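Local coordinates for HAD superfamily hydrolase (Brucella suis biovar 1, PDB 6NQ4), which probably acts as a phosphatase of the haloacid dehalogenase (HAD) superfamily, with a core domain and a probable cap domain, at residues D31-Y36 / R65-T70; T150-D155 / G197-E202; L73-P78 / P82-Q87. All blocks are in the same frame, centred on the assembly; numbering follows the deposited sequence.

Contact 1 (D31-Y36 / R65-T70); sequences DLTDRY and RAKGVT
Tyr36 and Val69 bring the two backbones nearest, with their CA atoms 7.1 Å apart, where a Schellman motif ends helix 55-66. Gly68 is its C-prime residue and has positive phi. Its N bonds to Arg65 O, and Val69 N reaches back to Ala64 O. The chain then enters strand 70-75 of the Rossmann-like HAD core. The facing segment 31-36 is a loop before strand 38-41; within this loop Tyr36 N bonds to Thr33 O. No direct hydrogen bond joins the two segments.

Val69 carries the packing. Val69 CG2 lies beside the backbone N, anti to the carbonyl carbon, and this branch meets Tyr36 O at 3.7 Å. Val69 CG2 also lies 4.2 Å from Thr33 CB. Thr33 and Val69 both also pack on Ala64 of the helix. The Tyr36 ring leads away from Val69, and its OH bonds to Asp261.

At the more exposed end, Lys67 crosses Thr33 at about a right angle. Two waters mediate there. One accepts from Lys67 NZ and donates to Asp34 OD1, linking opposite charges that are not in direct contact. The other lies 2.7 Å from Thr33 OG1 and accepts a weak bond from Lys67 NZ at 3.0 Å.

Contact 2 (T150-D155 / G197-E202); sequences TGLYDD and GALARE. With EDO (1,2-ethanediol), chain F.
The second parallel sheet of this HAD protein, the sheet of what is probably the cap domain, is covered here by helix 196-205. Leu199 of that helix meets Leu152 in the loop that follows strand 146-149. The contact is small, buried and apolar, with no hydrogen bond across it. The backbones stay well apart, and the nearest CA atoms, those of Gly151 and Gly197, are 7.8 Å from each other.

The two leucines meet at a slant. Leu152 CD1 lies against the end of Leu199, 3.9 Å from Leu199 CD1 and 4.0 Å from Leu199 CG. Chi2 of Leu199 is extended (-174°), which carries its CD1 out from the helix toward the loop. This methyl also approaches the backbone of Gly151. Around the pair, Leu152 packs on Tyr163 and Trp194, while Leu199 also reaches Ile122 of strand 118-122.

Farther along the loop, the side chain of Asp155 forms a salt bridge with Arg188. The backbone carbonyl of Asp155 holds a 1,2-ethanediol, probably from the crystallisation liquor. The diol also bonds to Glu158 O and Trp194 N, and sits between the loop and strand 191-194. Asp155 O accepts from O2 of the diol at 2.5 Å, a short distance.

Contact 3 (L73-P78 / P82-Q87); sequences LVTNSP and PGVVAQ. With PO4 (phosphate ion), chain G.
Val84 packs against Ser77 and Thr75 in a beta-alpha-beta unit of the HAD core. Segment 82-87 is helical throughout. Pro82 O accepts from Ala86 N, and Gly83 O accepts from Gln87 N. Within this turn, Val84 directs CG1 to the end of strand 70-75 and CG2 to the loop after it. Val84 CG2 lies close to Ser77 OG, at 3.4 Å, and to Ser77 CB. Val84 CG1 is anti to the backbone N (chi1 171°) and meets Thr75 CG2 at 4.3 Å. The polar end of Ser77 turns to Arg79 N. Gln87 OE1 bonds to Arg79.

Thr75 turns its methyl to the helix and its hydroxyl to a phosphate ion, probably from the crystallisation liquor. Thr75 OG1 donates to phosphate O2 at 2.7 Å and accepts from Ser77 N in an ST turn. Asn76 N gives phosphate O4 a nearly straight bond of 2.8 Å, with an angle of 169° at the hydrogen. Lys215 NZ and Trp44 N also bond to the anion. The site is consistent with HAD motif II, the Thr or Ser that binds phosphate.

Strand 70-75 runs between strands 38-41 and 100-103. Val84 also touches Val101 and Thr103, so helix 81-90 spans strands 70-75 and 100-103.

In the fold
Along the chain the order is contact 1, contact 3, contact 2, without overlap. Contacts 1 and 3 belong to the core domain, around strand 70-75, and adjoin in sequence. That strand starts at contact 1 and ends at the phosphate of contact 3, with centres about 23 Å apart. The Thr75 side chain is about 7 Å from the sodium ion, which is bound at Asp42, Trp44 and Asp246. Contact 3 is therefore the one next to the probable active site. Contact 2 lies in the probable cap, its centre about 18 Å from that of contact 3, and the two touch where Thr150 O meets Pro78 CG at 3.3 Å. Contacts 1 and 2 lie on opposite sides of the chain's centre, about 37 Å apart between centres.

Contact 1 (D31-Y36 / R65-T70)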
loop_
_atom_site.group_PDB
_atom_site.type_symbol
_atom_site.label_atom_id
_atom_site.label_comp_id
_atom_site.label_asym_id
_atom_site.label_seq_id
_atom_site.Cartn_x
_atom_site.Cartn_y
_atom_site.Cartn_z
ATOM N N ASP A 31 -1.720 7.033 -24.175
ATOM C CA ASP A 31 -2.205 6.118 -25.200
ATOM C C ASP A 31 -3.286 5.174 -24.689
ATOM O O ASP A 31 -3.859 4.420 -25.488
ATOM C CB ASP A 31 -1.034 5.324 -25.765
ATOM C CG ASP A 31 -0.006 6.217 -26.447
ATOM O OD1 ASP A 31 -0.402 7.205 -27.109
ATOM O OD2 ASP A 31 1.200 5.935 -26.313
ATOM N N LEU A 32 -3.580 5.210 -23.389
ATOM C CA LEU A 32 -4.570 4.335 -22.770
ATOM C C LEU A 32 -5.776 5.068 -22.212
ATOM O O LEU A 32 -6.831 4.445 -22.041
ATOM C CB LEU A 32 -3.933 3.547 -21.612
ATOM C CG LEU A 32 -2.763 2.608 -21.930
ATOM C CD1 LEU A 32 -2.245 1.952 -20.655
ATOM C CD2 LEU A 32 -3.204 1.553 -22.931
ATOM N N THR A 33 -5.649 6.361 -21.909
ATOM C CA THR A 33 -6.638 7.035 -21.078
ATOM C C THR A 33 -7.955 7.318 -21.789
ATOM O O THR A 33 -8.938 7.616 -21.103
ATOM C CB THR A 33 -6.057 8.300 -20.427
ATOM O OG1 THR A 33 -5.429 9.119 -21.418
ATOM C CG2 THR A 33 -5.042 7.945 -19.338
ATOM N N ASP A 34 -8.012 7.226 -23.124
ATOM C CA ASP A 34 -9.289 7.421 -23.808
ATOM C C ASP A 34 -10.303 6.353 -23.428
ATOM O O ASP A 34 -11.506 6.555 -23.637
ATOM C CB ASP A 34 -9.127 7.418 -25.334
ATOM C CG ASP A 34 -8.659 8.760 -25.886
ATOM O OD1 ASP A 34 -8.372 9.678 -25.097
ATOM O OD2 ASP A 34 -8.591 8.902 -27.130
ATOM N N ARG A 35 -9.853 5.222 -22.886
ATOM C CA ARG A 35 -10.742 4.115 -22.564
ATOM C C ARG A 35 -11.102 4.032 -21.086
ATOM O O ARG A 35 -11.869 3.140 -20.705
ATOM C CB ARG A 35 -10.136 2.789 -23.035
ATOM N N TYR A 36 -10.587 4.938 -20.244
ATOM C CA TYR A 36 -10.820 4.883 -18.803
ATOM C C TYR A 36 -11.331 6.215 -18.259
ATOM O O TYR A 36 -10.961 7.293 -18.738
ATOM C CB TYR A 36 -9.540 4.456 -18.045
ATOM C CG TYR A 36 -9.042 3.112 -18.514
ATOM C CD1 TYR A 36 -9.648 1.941 -18.088
ATOM C CD2 TYR A 36 -7.986 3.018 -19.416
ATOM C CE1 TYR A 36 -9.217 0.714 -18.531
ATOM C CE2 TYR A 36 -7.548 1.784 -19.875
ATOM C CZ TYR A 36 -8.172 0.636 -19.430
ATOM O OH TYR A 36 -7.742 -0.591 -19.871
ATOM N N ARG A 65 -5.562 13.942 -15.681
ATOM C CA ARG A 65 -6.597 14.720 -14.998
ATOM C C ARG A 65 -7.099 15.857 -15.875
ATOM O O ARG A 65 -8.279 16.223 -15.818
ATOM C CB ARG A 65 -6.054 15.285 -13.689
ATOM C CG ARG A 65 -5.757 14.242 -12.661
ATOM C CD ARG A 65 -5.499 14.865 -11.295
ATOM N NE ARG A 65 -6.730 15.350 -10.663
ATOM C CZ ARG A 65 -6.979 16.613 -10.315
ATOM N NH1 ARG A 65 -6.093 17.569 -10.555
ATOM N NH2 ARG A 65 -8.127 16.920 -9.722
ATOM N N ALA A 66 -6.214 16.439 -16.688
ATOM C CA ALA A 66 -6.632 17.512 -17.581
ATOM C C ALA A 66 -7.596 17.019 -18.646
ATOM O O ALA A 66 -8.322 17.832 -19.233
ATOM C CB ALA A 66 -5.412 18.161 -18.237
ATOM N N LYS A 67 -7.625 15.711 -18.904
ATOM C CA LYS A 67 -8.564 15.110 -19.841
ATOM C C LYS A 67 -9.731 14.430 -19.127
ATOM O O LYS A 67 -10.403 13.579 -19.716
ATOM C CB LYS A 67 -7.840 14.147 -20.786
ATOM C CG LYS A 67 -6.712 14.795 -21.601
ATOM C CD LYS A 67 -6.178 13.839 -22.669
ATOM C CE LYS A 67 -4.763 13.375 -22.353
ATOM N NZ LYS A 67 -4.296 12.295 -23.278
ATOM N N GLY A 68 -9.971 14.783 -17.864
ATOM C CA GLY A 68 -11.146 14.339 -17.137
ATOM C C GLY A 68 -11.046 12.981 -16.479
ATOM O O GLY A 68 -12.082 12.421 -16.098
ATOM N N VAL A 69 -9.849 12.418 -16.356
ATOM C CA VAL A 69 -9.672 11.128 -15.704
ATOM C C VAL A 69 -9.443 11.376 -14.216
ATOM O O VAL A 69 -8.576 12.168 -13.834
ATOM C CB VAL A 69 -8.496 10.357 -16.334
ATOM C CG1 VAL A 69 -8.296 9.004 -15.642
ATOM C CG2 VAL A 69 -8.724 10.155 -17.827
ATOM N N THR A 70 -10.229 10.715 -13.367
ATOM C CA THR A 70 -10.052 10.842 -11.921
ATOM C C THR A 70 -8.884 9.966 -11.468
ATOM O O THR A 70 -8.796 8.798 -11.858
ATOM C CB THR A 70 -11.337 10.430 -11.195
ATOM O OG1 THR A 70 -12.410 11.250 -11.660
ATOM C CG2 THR A 70 -11.213 10.612 -9.684
HETATM O O HOH W 1 -3.744 11.061 -20.578
HETATM O O HOH W 2 -5.297 10.615 -25.492
#

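Contact 2 (T150-D155 / G197-E202)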
loop_
_atom_site.group_PDB
_atom_site.type_symbol
_atom_site.label_atom_id
_atom_site.label_comp_id
_atom_site.label_asym_id
_atom_site.label_seq_id
_atom_site.Cartn_x
_atom_site.Cartn_y
_atom_site.Cartn_z
ATOM N N THR A 150 2.292 -1.834 12.170
ATOM C CA THR A 150 2.435 -0.868 11.087
ATOM C C THR A 150 3.795 -0.951 10.414
ATOM O O THR A 150 3.938 -0.449 9.299
ATOM C CB THR A 150 2.253 0.559 11.615
ATOM O OG1 THR A 150 3.236 0.814 12.630
ATOM C CG2 THR A 150 0.852 0.760 12.181
ATOM N N GLY A 151 4.780 -1.589 11.046
ATOM C CA GLY A 151 6.129 -1.653 10.506
ATOM C C GLY A 151 7.085 -2.138 11.579
ATOM O O GLY A 151 6.663 -2.627 12.622
ATOM N N LEU A 152 8.372 -1.993 11.316
ATOM C CA LEU A 152 9.358 -2.335 12.335
ATOM C C LEU A 152 9.589 -1.122 13.246
ATOM O O LEU A 152 9.366 0.024 12.852
ATOM C CB LEU A 152 10.681 -2.789 11.692
ATOM C CG LEU A 152 10.739 -4.207 11.105
ATOM C CD1 LEU A 152 9.738 -4.441 9.968
ATOM C CD2 LEU A 152 12.168 -4.490 10.641
ATOM N N TYR A 153 10.036 -1.383 14.481
ATOM C CA TYR A 153 10.321 -0.284 15.410
ATOM C C TYR A 153 11.390 0.658 14.868
ATOM O O TYR A 153 11.272 1.885 14.994
ATOM C CB TYR A 153 10.745 -0.812 16.782
ATOM C CG TYR A 153 9.628 -1.494 17.527
ATOM C CD1 TYR A 153 8.493 -0.784 17.908
ATOM C CD2 TYR A 153 9.695 -2.852 17.844
ATOM C CE1 TYR A 153 7.455 -1.403 18.586
ATOM C CE2 TYR A 153 8.666 -3.477 18.511
ATOM C CZ TYR A 153 7.542 -2.754 18.882
ATOM O OH TYR A 153 6.531 -3.402 19.554
ATOM N N ASP A 154 12.458 0.111 14.287
ATOM C CA ASP A 154 13.509 0.930 13.674
ATOM C C ASP A 154 13.917 0.227 12.383
ATOM O O ASP A 154 14.826 -0.614 12.369
ATOM C CB ASP A 154 14.694 1.144 14.600
ATOM C CG ASP A 154 15.772 2.021 13.963
ATOM O OD1 ASP A 154 15.676 2.312 12.746
ATOM O OD2 ASP A 154 16.709 2.438 14.669
ATOM N N ASP A 155 13.257 0.599 11.296
ATOM C CA ASP A 155 13.407 -0.132 10.048
ATOM C C ASP A 155 14.683 0.204 9.295
ATOM O O ASP A 155 14.929 -0.378 8.233
ATOM C CB ASP A 155 12.167 0.037 9.164
ATOM C CG ASP A 155 11.951 1.467 8.682
ATOM O OD1 ASP A 155 12.851 2.336 8.810
ATOM O OD2 ASP A 155 10.843 1.712 8.152
ATOM N N GLY A 197 4.508 -6.231 6.329
ATOM C CA GLY A 197 4.137 -7.481 5.693
ATOM C C GLY A 197 5.153 -8.582 5.915
ATOM O O GLY A 197 4.800 -9.768 5.928
ATOM N N ALA A 198 6.432 -8.219 6.051
ATOM C CA ALA A 198 7.440 -9.229 6.359
ATOM C C ALA A 198 7.171 -9.865 7.715
ATOM O O ALA A 198 7.315 -11.085 7.879
ATOM C CB ALA A 198 8.812 -8.569 6.350
ATOM N N LEU A 199 6.774 -9.057 8.701
ATOM C CA LEU A 199 6.453 -9.594 10.021
ATOM C C LEU A 199 5.144 -10.372 10.000
ATOM O O LEU A 199 5.035 -11.425 10.633
ATOM C CB LEU A 199 6.405 -8.466 11.051
ATOM C CG LEU A 199 7.679 -7.643 11.214
ATOM C CD1 LEU A 199 7.548 -6.647 12.377
ATOM C CD2 LEU A 199 8.904 -8.520 11.416
ATOM N N ALA A 200 4.159 -9.903 9.223
ATOM C CA ALA A 200 2.918 -10.656 9.064
ATOM C C ALA A 200 3.175 -12.013 8.426
ATOM O O ALA A 200 2.583 -13.014 8.836
ATOM C CB ALA A 200 1.923 -9.855 8.228
ATOM N N ARG A 201 4.068 -12.069 7.425
ATOM C CA ARG A 201 4.355 -13.343 6.772
ATOM C C ARG A 201 4.974 -14.315 7.761
ATOM O O ARG A 201 4.609 -15.497 7.798
ATOM C CB ARG A 201 5.289 -13.134 5.574
ATOM C CG ARG A 201 5.577 -14.438 4.817
ATOM C CD ARG A 201 6.265 -14.195 3.491
ATOM N NE ARG A 201 5.412 -13.513 2.516
ATOM C CZ ARG A 201 5.825 -13.146 1.304
ATOM N NH1 ARG A 201 7.074 -13.394 0.934
ATOM N NH2 ARG A 201 5.003 -12.529 0.466
ATOM N N GLU A 202 5.900 -13.824 8.590
ATOM C CA GLU A 202 6.507 -14.680 9.604
ATOM C C GLU A 202 5.476 -15.134 10.628
ATOM O O GLU A 202 5.474 -16.301 11.045
ATOM C CB GLU A 202 7.641 -13.929 10.303
ATOM C CG GLU A 202 8.869 -13.729 9.433
ATOM C CD GLU A 202 9.430 -15.053 8.949
ATOM O OE1 GLU A 202 9.452 -16.026 9.741
ATOM O OE2 GLU A 202 9.817 -15.128 7.767
HETATM C C1 EDO F . 17.271 -2.444 7.293
HETATM O O1 EDO F . 17.438 -3.745 7.874
HETATM C C2 EDO F . 16.166 -2.515 6.246
HETATM O O2 EDO F . 14.862 -2.529 6.880
#

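Contact 3 (L73-P78 / P82-Q87)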
loop_
_atom_site.group_PDB
_atom_site.type_symbol
_atom_site.label_atom_id
_atom_site.label_comp_id
_atom_site.label_asym_id
_atom_site.label_seq_id
_atom_site.Cartn_x
_atom_site.Cartn_y
_atom_site.Cartn_z
ATOM N N LEU A 73 -4.662 7.827 -5.860
ATOM C CA LEU A 73 -3.412 7.161 -5.519
ATOM C C LEU A 73 -3.720 6.130 -4.441
ATOM O O LEU A 73 -4.326 6.462 -3.417
ATOM C CB LEU A 73 -2.379 8.171 -5.035
ATOM C CG LEU A 73 -2.031 9.258 -6.056
ATOM C CD1 LEU A 73 -0.952 10.178 -5.490
ATOM C CD2 LEU A 73 -1.580 8.626 -7.360
ATOM N N VAL A 74 -3.375 4.871 -4.689
ATOM C CA VAL A 74 -3.726 3.766 -3.808
ATOM C C VAL A 74 -2.412 3.127 -3.373
ATOM O O VAL A 74 -1.679 2.572 -4.206
ATOM C CB VAL A 74 -4.633 2.749 -4.521
ATOM C CG1 VAL A 74 -5.005 1.598 -3.583
ATOM C CG2 VAL A 74 -5.903 3.440 -5.075
ATOM N N THR A 75 -2.096 3.222 -2.086
ATOM C CA THR A 75 -0.787 2.844 -1.584
ATOM C C THR A 75 -0.917 1.972 -0.349
ATOM O O THR A 75 -1.823 2.150 0.462
ATOM C CB THR A 75 0.045 4.111 -1.231
ATOM O OG1 THR A 75 1.271 3.732 -0.595
ATOM C CG2 THR A 75 -0.709 5.046 -0.295
ATOM N N ASN A 76 0.004 1.033 -0.203
ATOM C CA ASN A 76 0.045 0.199 0.999
ATOM C C ASN A 76 0.688 0.876 2.219
ATOM O O ASN A 76 0.878 0.213 3.246
ATOM C CB ASN A 76 0.702 -1.156 0.710
ATOM C CG ASN A 76 -0.309 -2.180 0.225
ATOM O OD1 ASN A 76 -1.523 -1.931 0.277
ATOM N ND2 ASN A 76 0.158 -3.338 -0.212
ATOM N N SER A 77 1.014 2.164 2.154
ATOM C CA SER A 77 1.502 2.853 3.339
ATOM C C SER A 77 0.584 2.576 4.528
ATOM O O SER A 77 -0.648 2.655 4.384
ATOM C CB SER A 77 1.528 4.357 3.097
ATOM O OG SER A 77 1.911 5.019 4.293
ATOM N N PRO A 78 1.137 2.273 5.704
ATOM C CA PRO A 78 0.309 2.108 6.904
ATOM C C PRO A 78 -0.140 3.426 7.495
ATOM O O PRO A 78 -0.897 3.412 8.477
ATOM C CB PRO A 78 1.267 1.400 7.870
ATOM C CG PRO A 78 2.608 1.975 7.505
ATOM C CD PRO A 78 2.575 2.095 5.997
ATOM N N PRO A 82 -3.616 11.612 5.213
ATOM C CA PRO A 82 -3.059 12.970 5.329
ATOM C C PRO A 82 -1.553 12.979 5.492
ATOM O O PRO A 82 -0.890 13.888 4.989
ATOM C CB PRO A 82 -3.799 13.557 6.546
ATOM C CG PRO A 82 -5.127 12.830 6.534
ATOM C CD PRO A 82 -4.672 11.406 6.236
ATOM N N GLY A 83 -0.977 11.954 6.122
ATOM C CA GLY A 83 0.477 11.894 6.241
ATOM C C GLY A 83 1.150 11.565 4.925
ATOM O O GLY A 83 2.222 12.102 4.623
ATOM N N VAL A 84 0.537 10.680 4.123
ATOM C CA VAL A 84 1.071 10.383 2.793
ATOM C C VAL A 84 0.999 11.617 1.901
ATOM O O VAL A 84 1.939 11.902 1.153
ATOM C CB VAL A 84 0.327 9.172 2.196
ATOM C CG1 VAL A 84 0.693 8.970 0.713
ATOM C CG2 VAL A 84 0.610 7.909 3.046
ATOM N N VAL A 85 -0.103 12.369 1.973
ATOM C CA VAL A 85 -0.209 13.614 1.211
ATOM C C VAL A 85 0.906 14.583 1.599
ATOM O O VAL A 85 1.567 15.174 0.734
ATOM C CB VAL A 85 -1.601 14.254 1.398
ATOM C CG1 VAL A 85 -1.609 15.708 0.917
ATOM C CG2 VAL A 85 -2.666 13.475 0.628
ATOM N N ALA A 86 1.117 14.786 2.904
ATOM C CA ALA A 86 2.145 15.729 3.344
ATOM C C ALA A 86 3.526 15.295 2.872
ATOM O O ALA A 86 4.327 16.121 2.406
ATOM C CB ALA A 86 2.125 15.845 4.865
ATOM N N GLN A 87 3.819 14.000 2.971
ATOM C CA GLN A 87 5.113 13.514 2.514
ATOM C C GLN A 87 5.283 13.722 1.012
ATOM O O GLN A 87 6.355 14.153 0.559
ATOM C CB GLN A 87 5.285 12.055 2.891
ATOM C CG GLN A 87 6.553 11.477 2.329
ATOM C CD GLN A 87 6.681 10.034 2.707
ATOM O OE1 GLN A 87 5.677 9.316 2.759
ATOM N NE2 GLN A 87 7.914 9.582 2.962
HETATM P P PO4 G . 2.967 1.179 -2.463
HETATM O O1 PO4 G . 3.764 0.702 -3.677
HETATM O O2 PO4 G . 2.814 2.689 -2.488
HETATM O O3 PO4 G . 3.944 0.775 -1.342
HETATM O O4 PO4 G . 1.681 0.401 -2.323
#